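Local coordinates for protein hydratase ChsH1 (Mycobacterium tuberculosis, PDB 4W78) that catalyses the hydration of the steroid enoyl-CoA 3-oxo-4,17-pregnadiene-20-carboxyl-CoA in cholesterol side-chain degradation, and crystallises as a complex with ChsH2, at residues V9-K13 and L125-V129; M31-V36 and P63-V69; P44-D48 and I60-P64; N104-H110 and V155-R161; Q118-E124 and Q144-V150. One frame throughout, in Å; residues are numbered along the deposited sequence.

Contact 1. Residues V9-K13 and L125-V129; sequences VAQIK and LGDVV
Lys13 meets the flat peptide group of Gly126 at its carbonyl oxygen, NZ lying 3.0 Å from Gly126 O in a weak hydrogen bond; the other flat group, the Asp127 carboxylate, is reached only through water. Two waters enlarge the grip: one accepts hydrogen bonds from Lys13 NZ and Val128 N, while the second accepts from Lys13 NZ and donates to Asp127 OD1. A long, flexible amine suits this place, because its aliphatic part can run across Leu125 at about a right angle before the charge reaches water. In this HotDog-clan fold the N-terminal helix lies against the long strand 119-134, the two segments running nearly antiparallel at 162°. Leu125 and Val128 both aim at the helix with two residues between them, consistent with a local bulge; Gly126 turns there with a psi of -139°, a conformation easiest without a side chain. Alongside the lysine's aliphatic chain, branched groups mesh. Val9 CG1 rests 3.9 Å from Val128 CG2. Leu125 holds CG anti to its backbone N (chi1 -171°), which carries CD2 in among Val9 CG1 at 4.1 Å, Ile12 CG2 at 3.9 Å and Lys13 CG at 3.9 Å, all from one helical turn. Ile88 of helix 85-94 touches both Ile12 and Leu125, closing a small apolar cluster.

Contact 2. Residues M31-V36 and P63-V69; sequences MINNWV and PPAMIQV
Aromatic contacts dominate the meeting of Trp35 with Met66. The methylene Met66 CG stands over one face of the indole, 3.4 Å from the centroid of the five-membered ring and only 5° off its normal, a nearly ideal CH-pi approach. Met66 SD follows at 4.0 Å from the same centroid, a Met-aromatic contact, and the chain then bends at chi3 (78°), which tucks the methyl CE against Trp35 CB and, at 3.6 Å, Met31 O. Unbranched and polarisable, methionine can lie along a ring in this way.

Plain apolar packing surrounds that core and joins helix 29-39 to the 3-10 turn leading into helix 67-70, at the border with ChsH2. Trp35 CZ3 meets Pro63 CB at 3.7 Å, and Ala65 CB reaches Trp35 CZ2. At the other end of the contact the side chains of Met31 and Val69 pass in opposite directions, CE 4.1 Å from CG1. Ile32 presses its CG2 on Pro63 CD, where the ring offers a compact, conformationally restricted surface.

The polar link is indirect: a water in the indole plane accepts from Trp35 NE1 at 2.8 Å and donates to Ala65 O at 2.9 Å. Gln60 and Arg28 of the ChsH2 chain bond Ala65 N and Val69 O. The helix and the turn thus adhere through dispersion and ring electrons, while one water satisfies the sole polar atom of a buried indole.

Contact 3. Residues P44-D48 and I60-P64; sequences PIYVD and IVAPP
Tyr46 lays its ring against Pro63, whose CG sits over the centre of one face, 3.6 Å from the centroid and 5° off the normal. The two side chains nevertheless cross at a slant, so Pro63 CB comes nearest Tyr46 CZ while Pro63 CD lies by CD1. Proline suits the spot: the compact ring presents C-H groups, some polarised by the adjacent nitrogen, which suit a CH-pi contact. The phenol end continues to Pro64, where Tyr46 OH is 3.7 Å from CD. At the ring's edge, near its plane, Val61 O approaches Tyr46 CD1 to 3.3 Å; this buried carbonyl has no conventional partner and is met instead by the Tyr46 CA-H, at 3.5 Å from CA to Val61 O.

A chi1 of 73° places Ile45 CG1 between its own N and carbonyl carbon, and from there CD1 meets Val61 CG2 at 3.8 Å. Backbone fastens the same pair, Val61 N giving a hydrogen bond of 3.2 Å to Ile45 O. Ile60 spreads its branches over the next residues, CG2 by Tyr46 O and CD1 against Val47 C.

These loops flank helix 49-54, which Asp48 caps at its N-terminus through weak bonds; Tyr46 also packs on Val36 of helix 29-39, whose Gln29 NE2 bonds Tyr46 O.

Contact 4. Residues N104-H110 and V155-R161; sequences NCEQTYH and VAEMNWR
Cys105 fits beside the rim of Trp160, its sulfur near the indole plane and 4.4 Å from the centroid of the six-membered ring, 75° off the normal; some atoms of the pair sit closer than usual, so the fine detail is doubtful. On the same face of the sheet Met158 fills the next hollow, its SD 3.8 Å from Cys105 SG and alongside the extended Gln107. Gln107 NE2 points at Met158 SD in a weak bond of 3.5 Å, while its OE1 takes the Tyr109 hydroxyl on a lone pair at 2.7 Å, which fixes the rotation of the amide. Ala156, small, pairs with Tyr109, and Ile67 packs on it.

The other face is mainly polar; two of its pairs lie side by side. Arg161 NH1 bonds Asn104 OD1 at 2.9 Å, with the oxygen in the guanidinium plane. Asn159 ND2 meets Glu106 OE1 at 3.3 Å from above the carboxylate, 63° out of its plane. Glu157 CG nestles by Thr108 CB.

Backbone bonds such as Glu106 N to Asn159 O, 2.8 Å, join the strands, and Val155 with Ala156 opposite Trp148 forms a classic beta bulge. Antiparallel pairing of this kind builds the curved sheet of the HotDog fold, here continued by a ChsH2 strand along 104-108.

Contact 5. Residues Q118-E124 and Q144-V150; sequences QVSISAE and QHIVWQV
Backbone hydrogen bonds tie Ser120, Ser122 and Glu124 in register to Gln149, Val147 and His145, two bonds a pair; Ser120 N to Gln149 O is 2.8 Å. CA-H groups add to these, the Trp148 CA lying 3.1 Å from Ser120 O. The strands form a beta hairpin in the antiparallel sheet of this HotDog-clan protein, and beta-branched residues suit its extended backbone.

Aromatic contact centres on Trp148. Ile121 CG1 stands over its face, 4.2 Å from the five-membered ring centroid and 28° off the normal, a CH-pi approach. Thr71 accepts from Trp148 NE1, anchoring the indole. Apolar packing extends the row: Val119 CG1 touches Trp148 CD1 at 3.4 Å, and Ile121 CG1 meets Ile146 CG2 at 3.5 Å. Ile146 turns its ethyl branch (chi2 -46°) onto Ala123 CB, 3.5 Å from CD1, a tight contact; alanine's single methyl keeps its side small.

The other face is mixed: Ser120, Ser122, Glu124, His145 and Gln149 with Val147. There a water lies 3.0 Å from Val147 O, a probable bond, beside Ser120 OG.

Contacts 4 and 5 lie in one sheet, centres 10 Å apart, and strands 139-150 and 153-165 join them, with Met158 N 2.8 Å from Ile146 O in a probable hydrogen bond. Contact 1 continues strand 119-134 from contact 5, its centre 18 Å away. Contacts 2 and 3 share Pro63 and Pro64, so they meet at one bend of the chain. They sit on the opposite side of the chain's centre from contact 1, about 31 and 37 Å away between centres. Segment 63-69 reaches the sheet: Ile67 CG1 lies 3.4 Å from Trp148 CD2, and Pro64 O 3.2 Å from Tyr109 CE1. ChsH2 borders contacts 2, 3 and 4.

Contact 1. Residues V9-K13 and L125-V129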
# COMPACT_ATOMS: atom_id res chain seq x y z
N VAL A 9 24.63 26.68 -3.87
CA VAL A 9 24.93 25.29 -3.54
C VAL A 9 25.91 25.21 -2.37
O VAL A 9 25.73 24.39 -1.46
CB VAL A 9 25.50 24.53 -4.77
CG1 VAL A 9 26.09 23.19 -4.36
CG2 VAL A 9 24.41 24.33 -5.81
N ALA A 10 26.93 26.07 -2.39
CA ALA A 10 27.93 26.11 -1.33
C ALA A 10 27.29 26.43 0.02
O ALA A 10 27.58 25.80 1.03
CB ALA A 10 29.01 27.13 -1.67
N GLN A 11 26.39 27.40 0.03
CA GLN A 11 25.74 27.73 1.29
C GLN A 11 24.87 26.59 1.82
O GLN A 11 24.81 26.35 3.02
CB GLN A 11 24.98 29.06 1.18
CG GLN A 11 25.80 30.16 0.49
CD GLN A 11 27.19 30.40 1.10
OE1 GLN A 11 27.36 30.41 2.32
NE2 GLN A 11 28.19 30.60 0.23
N ILE A 12 24.22 25.85 0.92
CA ILE A 12 23.47 24.68 1.32
C ILE A 12 24.38 23.60 1.90
O ILE A 12 24.10 23.03 2.94
CB ILE A 12 22.65 24.12 0.13
CG1 ILE A 12 21.62 25.19 -0.31
CG2 ILE A 12 21.98 22.81 0.51
CD1 ILE A 12 20.99 24.93 -1.67
N LYS A 13 25.49 23.34 1.22
CA LYS A 13 26.42 22.33 1.69
C LYS A 13 27.02 22.66 3.05
O LYS A 13 27.34 21.76 3.81
CB LYS A 13 27.56 22.16 0.68
CG LYS A 13 27.17 21.33 -0.51
CD LYS A 13 28.39 21.08 -1.38
CE LYS A 13 28.06 20.10 -2.45
NZ LYS A 13 29.22 19.85 -3.35
N LEU A 125 24.31 16.67 0.56
CA LEU A 125 24.49 17.03 -0.84
C LEU A 125 25.91 16.68 -1.30
O LEU A 125 26.89 16.95 -0.59
CB LEU A 125 24.17 18.53 -1.02
CG LEU A 125 24.06 19.19 -2.38
CD1 LEU A 125 22.98 18.51 -3.20
CD2 LEU A 125 23.72 20.65 -2.20
N GLY A 126 26.01 16.05 -2.47
CA GLY A 126 27.29 15.78 -3.09
C GLY A 126 27.51 16.66 -4.31
O GLY A 126 27.15 17.83 -4.29
N ASP A 127 28.05 16.09 -5.38
CA ASP A 127 28.37 16.89 -6.56
C ASP A 127 27.16 17.51 -7.19
O ASP A 127 26.16 16.83 -7.39
CB ASP A 127 28.99 16.03 -7.64
CG ASP A 127 30.33 15.61 -7.30
OD1 ASP A 127 30.88 16.27 -6.39
OD2 ASP A 127 30.83 14.64 -7.91
N VAL A 128 27.30 18.77 -7.56
CA VAL A 128 26.32 19.46 -8.38
C VAL A 128 27.06 19.95 -9.62
O VAL A 128 27.99 20.74 -9.53
CB VAL A 128 25.68 20.62 -7.62
CG1 VAL A 128 24.73 21.40 -8.53
CG2 VAL A 128 24.96 20.07 -6.39
N VAL A 129 26.67 19.44 -10.78
CA VAL A 129 27.46 19.60 -12.00
C VAL A 129 26.59 20.14 -13.12
O VAL A 129 25.49 19.64 -13.35
CB VAL A 129 28.06 18.26 -12.45
CG1 VAL A 129 28.79 18.41 -13.78
CG2 VAL A 129 29.00 17.72 -11.38
O HOH W 1 29.39 20.43 -6.30
O HOH W 2 30.76 17.51 -3.94

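Contact 2. Residues M31-V36 and P63-V69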
# COMPACT_ATOMS: atom_id res chain seq x y z
N MET A 31 4.96 -5.09 7.08
CA MET A 31 5.44 -4.38 5.89
C MET A 31 6.38 -5.22 5.02
O MET A 31 6.34 -5.09 3.81
CB MET A 31 6.08 -3.06 6.27
CG MET A 31 5.05 -2.07 6.73
SD MET A 31 5.71 -0.49 7.25
CE MET A 31 6.79 -0.08 5.88
N ILE A 32 7.19 -6.09 5.62
CA ILE A 32 7.96 -7.05 4.85
C ILE A 32 7.00 -7.92 4.05
O ILE A 32 7.23 -8.16 2.85
CB ILE A 32 8.83 -7.93 5.75
CG1 ILE A 32 9.94 -7.09 6.41
CG2 ILE A 32 9.42 -9.11 4.95
CD1 ILE A 32 10.72 -7.86 7.45
N ASN A 33 5.94 -8.38 4.71
CA ASN A 33 4.94 -9.22 4.03
C ASN A 33 4.32 -8.51 2.84
O ASN A 33 4.20 -9.11 1.77
CB ASN A 33 3.84 -9.67 5.00
CG ASN A 33 4.31 -10.75 5.99
OD1 ASN A 33 5.32 -11.40 5.77
ND2 ASN A 33 3.55 -10.95 7.06
N ASN A 34 3.93 -7.25 3.01
CA ASN A 34 3.31 -6.52 1.92
C ASN A 34 4.27 -6.42 0.74
O ASN A 34 3.87 -6.54 -0.42
CB ASN A 34 2.89 -5.11 2.36
CG ASN A 34 1.69 -5.11 3.31
OD1 ASN A 34 0.95 -6.09 3.41
ND2 ASN A 34 1.49 -4.00 4.00
N TRP A 35 5.54 -6.19 1.06
CA TRP A 35 6.57 -5.97 0.05
C TRP A 35 6.92 -7.26 -0.69
O TRP A 35 6.89 -7.29 -1.93
CB TRP A 35 7.79 -5.34 0.72
CG TRP A 35 8.87 -4.79 -0.18
CD1 TRP A 35 9.05 -3.49 -0.54
CD2 TRP A 35 9.95 -5.53 -0.76
NE1 TRP A 35 10.19 -3.37 -1.33
CE2 TRP A 35 10.75 -4.61 -1.48
CE3 TRP A 35 10.32 -6.87 -0.73
CZ2 TRP A 35 11.89 -5.00 -2.17
CZ3 TRP A 35 11.46 -7.27 -1.45
CH2 TRP A 35 12.22 -6.33 -2.16
N VAL A 36 7.23 -8.34 0.03
CA VAL A 36 7.57 -9.58 -0.68
C VAL A 36 6.40 -10.10 -1.52
O VAL A 36 6.61 -10.66 -2.59
CB VAL A 36 8.13 -10.70 0.22
CG1 VAL A 36 9.39 -10.21 0.94
CG2 VAL A 36 7.08 -11.21 1.20
N PRO A 63 14.33 -7.71 3.64
CA PRO A 63 15.04 -7.60 2.36
C PRO A 63 15.91 -6.35 2.33
O PRO A 63 15.45 -5.28 2.71
CB PRO A 63 13.90 -7.46 1.33
CG PRO A 63 12.68 -7.99 2.02
CD PRO A 63 12.87 -7.74 3.49
N PRO A 64 17.18 -6.47 1.90
CA PRO A 64 18.06 -5.29 1.89
C PRO A 64 17.46 -4.14 1.09
O PRO A 64 17.54 -2.98 1.51
CB PRO A 64 19.33 -5.81 1.22
CG PRO A 64 19.35 -7.27 1.63
CD PRO A 64 17.92 -7.72 1.62
N ALA A 65 16.82 -4.48 -0.03
CA ALA A 65 16.24 -3.48 -0.93
C ALA A 65 15.04 -2.73 -0.33
O ALA A 65 14.53 -1.81 -0.95
CB ALA A 65 15.83 -4.12 -2.26
N MET A 66 14.59 -3.14 0.86
CA MET A 66 13.58 -2.36 1.58
C MET A 66 14.13 -1.17 2.37
O MET A 66 13.34 -0.44 2.98
CB MET A 66 12.77 -3.25 2.55
CG MET A 66 11.74 -4.12 1.85
SD MET A 66 10.59 -4.85 3.04
CE MET A 66 9.50 -3.46 3.39
N ILE A 67 15.44 -0.93 2.36
CA ILE A 67 16.01 0.10 3.25
C ILE A 67 15.34 1.46 3.08
O ILE A 67 14.98 2.09 4.07
CB ILE A 67 17.55 0.20 3.18
CG1 ILE A 67 18.08 1.14 4.27
CG2 ILE A 67 18.02 0.68 1.80
CD1 ILE A 67 17.91 0.58 5.67
N GLN A 68 15.10 1.88 1.84
CA GLN A 68 14.51 3.18 1.60
C GLN A 68 13.02 3.21 1.95
O GLN A 68 12.46 4.27 2.22
CB GLN A 68 14.73 3.56 0.13
CG GLN A 68 14.46 5.00 -0.23
CD GLN A 68 14.96 5.33 -1.63
OE1 GLN A 68 15.75 4.60 -2.20
NE2 GLN A 68 14.48 6.43 -2.18
N VAL A 69 12.37 2.04 1.95
CA VAL A 69 10.95 1.97 2.28
C VAL A 69 10.68 2.44 3.71
O VAL A 69 9.72 3.17 3.96
CB VAL A 69 10.42 0.53 2.08
CG1 VAL A 69 8.95 0.45 2.41
CG2 VAL A 69 10.66 0.11 0.63
O HOH W 3 12.08 -1.57 -2.44

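Contact 3. Residues P44-D48 and I60-P64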
# COMPACT_ATOMS: atom_id res chain seq x y z
N PRO A 44 12.75 -17.44 1.36
CA PRO A 44 12.14 -17.81 2.64
C PRO A 44 12.74 -17.09 3.85
O PRO A 44 12.11 -17.08 4.90
CB PRO A 44 12.41 -19.32 2.73
CG PRO A 44 13.64 -19.52 1.92
CD PRO A 44 13.47 -18.58 0.75
N ILE A 45 13.92 -16.49 3.70
CA ILE A 45 14.54 -15.84 4.85
C ILE A 45 13.78 -14.60 5.31
O ILE A 45 14.00 -14.12 6.41
CB ILE A 45 16.02 -15.48 4.60
CG1 ILE A 45 16.13 -14.29 3.64
CG2 ILE A 45 16.80 -16.71 4.08
CD1 ILE A 45 17.59 -13.87 3.38
N TYR A 46 12.87 -14.09 4.47
CA TYR A 46 12.11 -12.89 4.83
C TYR A 46 10.83 -13.22 5.58
O TYR A 46 10.16 -12.32 6.11
CB TYR A 46 11.76 -12.08 3.57
CG TYR A 46 12.94 -11.70 2.70
CD1 TYR A 46 14.16 -11.32 3.25
CD2 TYR A 46 12.83 -11.74 1.31
CE1 TYR A 46 15.24 -10.99 2.44
CE2 TYR A 46 13.90 -11.39 0.50
CZ TYR A 46 15.10 -11.02 1.07
OH TYR A 46 16.17 -10.68 0.25
N VAL A 47 10.49 -14.51 5.64
CA VAL A 47 9.20 -14.93 6.19
C VAL A 47 9.26 -16.16 7.10
O VAL A 47 8.25 -16.52 7.69
CB VAL A 47 8.18 -15.22 5.07
CG1 VAL A 47 7.86 -13.94 4.28
CG2 VAL A 47 8.71 -16.29 4.13
N ASP A 48 10.42 -16.80 7.21
CA ASP A 48 10.55 -18.08 7.93
C ASP A 48 11.82 -18.04 8.78
O ASP A 48 12.93 -18.02 8.23
CB ASP A 48 10.55 -19.25 6.93
CG ASP A 48 10.90 -20.62 7.55
OD1 ASP A 48 11.06 -20.77 8.78
OD2 ASP A 48 11.01 -21.59 6.77
N ILE A 60 14.35 -14.08 11.13
CA ILE A 60 13.86 -13.44 9.90
C ILE A 60 14.57 -12.11 9.71
O ILE A 60 14.77 -11.36 10.66
CB ILE A 60 12.33 -13.20 9.96
CG1 ILE A 60 11.59 -14.52 9.71
CG2 ILE A 60 11.90 -12.16 8.92
CD1 ILE A 60 10.10 -14.46 10.06
N VAL A 61 14.99 -11.83 8.47
CA VAL A 61 15.61 -10.55 8.17
C VAL A 61 14.78 -9.78 7.14
O VAL A 61 13.99 -10.37 6.40
CB VAL A 61 17.06 -10.72 7.65
CG1 VAL A 61 18.00 -11.09 8.78
CG2 VAL A 61 17.11 -11.77 6.54
N ALA A 62 14.94 -8.46 7.12
CA ALA A 62 14.31 -7.65 6.09
C ALA A 62 15.06 -7.76 4.76
O ALA A 62 16.28 -7.85 4.74
CB ALA A 62 14.26 -6.18 6.55
N PRO A 63 14.33 -7.71 3.64
CA PRO A 63 15.04 -7.60 2.36
C PRO A 63 15.91 -6.35 2.33
O PRO A 63 15.45 -5.28 2.71
CB PRO A 63 13.90 -7.46 1.33
CG PRO A 63 12.68 -7.99 2.02
CD PRO A 63 12.87 -7.74 3.49
N PRO A 64 17.18 -6.47 1.90
CA PRO A 64 18.06 -5.29 1.89
C PRO A 64 17.46 -4.14 1.09
O PRO A 64 17.54 -2.98 1.51
CB PRO A 64 19.33 -5.81 1.22
CG PRO A 64 19.35 -7.27 1.63
CD PRO A 64 17.92 -7.72 1.62

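Contact 4. Residues N104-H110 and V155-R161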
# COMPACT_ATOMS: atom_id res chain seq x y z
N ASN A 104 20.48 7.68 -11.60
CA ASN A 104 21.25 6.60 -11.00
C ASN A 104 20.95 6.51 -9.52
O ASN A 104 20.78 7.53 -8.85
CB ASN A 104 22.76 6.84 -11.11
CG ASN A 104 23.17 7.32 -12.47
OD1 ASN A 104 23.02 8.50 -12.80
ND2 ASN A 104 23.75 6.42 -13.26
N CYS A 105 20.96 5.29 -9.00
CA CYS A 105 20.74 5.01 -7.58
C CYS A 105 21.67 3.85 -7.23
O CYS A 105 21.49 2.76 -7.76
CB CYS A 105 19.29 4.54 -7.37
SG CYS A 105 18.90 3.87 -5.70
N GLU A 106 22.65 4.08 -6.36
CA GLU A 106 23.51 2.98 -5.90
C GLU A 106 23.35 2.79 -4.41
O GLU A 106 23.65 3.69 -3.64
CB GLU A 106 24.97 3.27 -6.21
CG GLU A 106 25.89 2.16 -5.73
CD GLU A 106 27.34 2.60 -5.68
OE1 GLU A 106 27.64 3.76 -6.05
OE2 GLU A 106 28.19 1.78 -5.26
N GLN A 107 22.89 1.62 -4.00
CA GLN A 107 22.69 1.33 -2.58
C GLN A 107 23.70 0.30 -2.09
O GLN A 107 23.97 -0.69 -2.78
CB GLN A 107 21.26 0.80 -2.33
CG GLN A 107 20.17 1.82 -2.67
CD GLN A 107 18.80 1.44 -2.13
OE1 GLN A 107 18.52 0.28 -1.85
NE2 GLN A 107 17.92 2.44 -1.96
N THR A 108 24.26 0.55 -0.91
CA THR A 108 25.18 -0.39 -0.27
C THR A 108 24.57 -0.83 1.06
O THR A 108 24.07 0.00 1.84
CB THR A 108 26.55 0.26 -0.02
OG1 THR A 108 27.15 0.60 -1.28
CG2 THR A 108 27.48 -0.66 0.76
N TYR A 109 24.56 -2.13 1.31
CA TYR A 109 23.96 -2.67 2.53
C TYR A 109 25.05 -3.25 3.43
O TYR A 109 25.70 -4.23 3.08
CB TYR A 109 22.92 -3.75 2.19
CG TYR A 109 22.02 -3.34 1.04
CD1 TYR A 109 21.04 -2.36 1.20
CD2 TYR A 109 22.17 -3.91 -0.22
CE1 TYR A 109 20.24 -1.96 0.14
CE2 TYR A 109 21.38 -3.53 -1.28
CZ TYR A 109 20.40 -2.55 -1.09
OH TYR A 109 19.62 -2.18 -2.15
N HIS A 110 25.27 -2.62 4.58
CA HIS A 110 26.37 -3.08 5.43
C HIS A 110 26.05 -4.39 6.14
O HIS A 110 26.94 -5.22 6.36
CB HIS A 110 26.77 -2.00 6.44
CG HIS A 110 27.17 -0.71 5.80
ND1 HIS A 110 28.13 -0.64 4.81
CD2 HIS A 110 26.74 0.56 6.00
CE1 HIS A 110 28.27 0.62 4.43
NE2 HIS A 110 27.44 1.37 5.14
N VAL A 155 24.11 1.32 8.76
CA VAL A 155 23.65 0.02 8.26
C VAL A 155 23.46 -0.03 6.74
O VAL A 155 23.42 -1.11 6.16
CB VAL A 155 22.34 -0.45 8.94
CG1 VAL A 155 22.57 -0.66 10.44
CG2 VAL A 155 21.21 0.55 8.71
N ALA A 156 23.34 1.13 6.11
CA ALA A 156 23.21 1.18 4.65
C ALA A 156 23.52 2.58 4.17
O ALA A 156 23.51 3.54 4.95
CB ALA A 156 21.80 0.79 4.22
N GLU A 157 23.77 2.72 2.88
CA GLU A 157 23.99 4.03 2.31
C GLU A 157 23.59 4.05 0.86
O GLU A 157 23.40 2.99 0.24
CB GLU A 157 25.43 4.54 2.52
CG GLU A 157 26.56 3.79 1.89
CD GLU A 157 27.86 4.59 2.04
OE1 GLU A 157 28.48 4.94 1.02
OE2 GLU A 157 28.24 4.90 3.19
N MET A 158 23.38 5.24 0.33
CA MET A 158 22.94 5.39 -1.05
C MET A 158 23.56 6.61 -1.68
O MET A 158 23.67 7.66 -1.04
CB MET A 158 21.42 5.50 -1.07
CG MET A 158 20.84 5.85 -2.42
SD MET A 158 19.06 5.68 -2.41
CE MET A 158 18.56 7.08 -1.44
N ASN A 159 23.99 6.46 -2.93
CA ASN A 159 24.34 7.59 -3.76
C ASN A 159 23.19 7.73 -4.75
O ASN A 159 22.88 6.77 -5.48
CB ASN A 159 25.66 7.33 -4.47
CG ASN A 159 26.81 7.12 -3.49
OD1 ASN A 159 26.99 7.87 -2.53
ND2 ASN A 159 27.61 6.08 -3.75
N TRP A 160 22.53 8.89 -4.73
CA TRP A 160 21.31 9.15 -5.51
C TRP A 160 21.62 10.29 -6.46
O TRP A 160 22.12 11.32 -6.02
CB TRP A 160 20.22 9.61 -4.54
CG TRP A 160 18.86 9.72 -5.13
CD1 TRP A 160 18.19 10.84 -5.52
CD2 TRP A 160 18.00 8.63 -5.38
NE1 TRP A 160 16.95 10.50 -6.02
CE2 TRP A 160 16.82 9.14 -5.93
CE3 TRP A 160 18.13 7.26 -5.18
CZ2 TRP A 160 15.76 8.31 -6.29
CZ3 TRP A 160 17.14 6.47 -5.50
CH2 TRP A 160 15.94 6.97 -6.07
N ARG A 161 21.33 10.13 -7.74
CA ARG A 161 21.62 11.19 -8.70
C ARG A 161 20.39 11.55 -9.50
O ARG A 161 19.70 10.67 -10.04
CB ARG A 161 22.75 10.77 -9.63
CG ARG A 161 23.24 11.82 -10.61
CD ARG A 161 24.37 11.18 -11.43
NE ARG A 161 24.98 12.03 -12.44
CZ ARG A 161 25.04 11.73 -13.73
NH1 ARG A 161 24.50 10.60 -14.19
NH2 ARG A 161 25.62 12.56 -14.58
O HOH W 4 27.82 4.23 5.56

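Contact 5. Residues Q118-E124 and Q144-V150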
# COMPACT_ATOMS: atom_id res chain seq x y z
N GLN A 118 15.01 0.00 14.61
CA GLN A 118 14.53 1.33 14.22
C GLN A 118 15.60 2.06 13.40
O GLN A 118 16.67 2.37 13.90
CB GLN A 118 14.22 2.15 15.48
CG GLN A 118 13.96 3.63 15.24
CD GLN A 118 12.62 3.88 14.56
OE1 GLN A 118 11.57 3.55 15.12
NE2 GLN A 118 12.66 4.46 13.37
N VAL A 119 15.28 2.34 12.14
CA VAL A 119 16.23 3.00 11.23
C VAL A 119 16.03 4.51 11.22
O VAL A 119 14.92 5.01 11.42
CB VAL A 119 16.07 2.43 9.79
CG1 VAL A 119 16.94 3.16 8.80
CG2 VAL A 119 16.38 0.93 9.78
N SER A 120 17.13 5.25 11.05
CA SER A 120 17.05 6.69 10.80
C SER A 120 17.76 7.02 9.49
O SER A 120 18.58 6.24 9.02
CB SER A 120 17.69 7.48 11.93
OG SER A 120 19.09 7.26 11.95
N ILE A 121 17.44 8.17 8.91
CA ILE A 121 18.04 8.58 7.63
C ILE A 121 18.64 9.97 7.74
O ILE A 121 18.07 10.85 8.39
CB ILE A 121 16.99 8.53 6.49
CG1 ILE A 121 17.62 8.85 5.13
CG2 ILE A 121 15.81 9.48 6.79
CD1 ILE A 121 16.63 8.71 3.96
N SER A 122 19.78 10.17 7.07
CA SER A 122 20.44 11.48 7.00
C SER A 122 20.88 11.69 5.57
O SER A 122 21.33 10.74 4.92
CB SER A 122 21.65 11.51 7.93
OG SER A 122 22.37 12.73 7.83
N ALA A 123 20.74 12.91 5.07
CA ALA A 123 21.06 13.21 3.67
C ALA A 123 22.09 14.33 3.57
O ALA A 123 22.00 15.32 4.29
CB ALA A 123 19.81 13.60 2.91
N GLU A 124 23.05 14.16 2.67
CA GLU A 124 24.11 15.14 2.44
C GLU A 124 24.16 15.41 0.94
O GLU A 124 24.03 14.48 0.15
CB GLU A 124 25.46 14.56 2.90
CG GLU A 124 26.63 15.51 2.77
CD GLU A 124 27.95 14.79 2.73
OE1 GLU A 124 28.10 13.93 1.83
OE2 GLU A 124 28.84 15.08 3.56
N GLN A 144 23.34 13.10 -4.14
CA GLN A 144 23.18 13.09 -2.68
C GLN A 144 23.77 11.83 -2.10
O GLN A 144 23.69 10.76 -2.72
CB GLN A 144 21.70 13.15 -2.31
CG GLN A 144 21.02 14.49 -2.50
CD GLN A 144 19.58 14.42 -2.05
OE1 GLN A 144 18.68 14.09 -2.84
NE2 GLN A 144 19.34 14.69 -0.78
N HIS A 145 24.37 11.92 -0.91
CA HIS A 145 24.79 10.75 -0.16
C HIS A 145 23.85 10.59 1.03
O HIS A 145 23.77 11.46 1.90
CB HIS A 145 26.24 10.86 0.32
CG HIS A 145 26.77 9.60 0.95
ND1 HIS A 145 27.78 9.61 1.88
CD2 HIS A 145 26.44 8.30 0.78
CE1 HIS A 145 28.06 8.38 2.26
NE2 HIS A 145 27.26 7.56 1.60
N ILE A 146 23.12 9.49 1.03
CA ILE A 146 22.16 9.16 2.08
C ILE A 146 22.78 8.08 2.94
O ILE A 146 23.36 7.13 2.42
CB ILE A 146 20.90 8.55 1.45
CG1 ILE A 146 20.31 9.47 0.38
CG2 ILE A 146 19.89 8.10 2.51
CD1 ILE A 146 20.20 10.88 0.75
N VAL A 147 22.65 8.22 4.26
CA VAL A 147 23.12 7.18 5.17
C VAL A 147 21.98 6.78 6.12
O VAL A 147 21.29 7.65 6.66
CB VAL A 147 24.35 7.64 5.97
CG1 VAL A 147 24.80 6.55 6.93
CG2 VAL A 147 25.50 8.03 5.02
N TRP A 148 21.79 5.48 6.29
CA TRP A 148 20.84 4.96 7.27
C TRP A 148 21.59 4.38 8.45
O TRP A 148 22.61 3.69 8.28
CB TRP A 148 19.94 3.87 6.68
CG TRP A 148 18.93 4.36 5.67
CD1 TRP A 148 17.67 4.82 5.93
CD2 TRP A 148 19.10 4.41 4.25
NE1 TRP A 148 17.03 5.15 4.75
CE2 TRP A 148 17.89 4.89 3.71
CE3 TRP A 148 20.14 4.06 3.38
CZ2 TRP A 148 17.71 5.06 2.33
CZ3 TRP A 148 19.95 4.21 2.01
CH2 TRP A 148 18.75 4.72 1.50
N GLN A 149 21.04 4.62 9.63
CA GLN A 149 21.62 4.13 10.87
C GLN A 149 20.59 3.39 11.71
O GLN A 149 19.39 3.64 11.61
CB GLN A 149 22.17 5.30 11.69
CG GLN A 149 23.29 6.03 11.00
CD GLN A 149 23.88 7.09 11.89
OE1 GLN A 149 23.22 8.09 12.20
NE2 GLN A 149 25.10 6.88 12.34
N VAL A 150 21.09 2.49 12.55
CA VAL A 150 20.31 1.96 13.65
C VAL A 150 21.09 2.40 14.88
O VAL A 150 22.21 1.95 15.09
CB VAL A 150 20.18 0.44 13.59
CG1 VAL A 150 19.54 -0.10 14.88
CG2 VAL A 150 19.35 0.02 12.36
O HOH W 5 21.11 8.44 9.58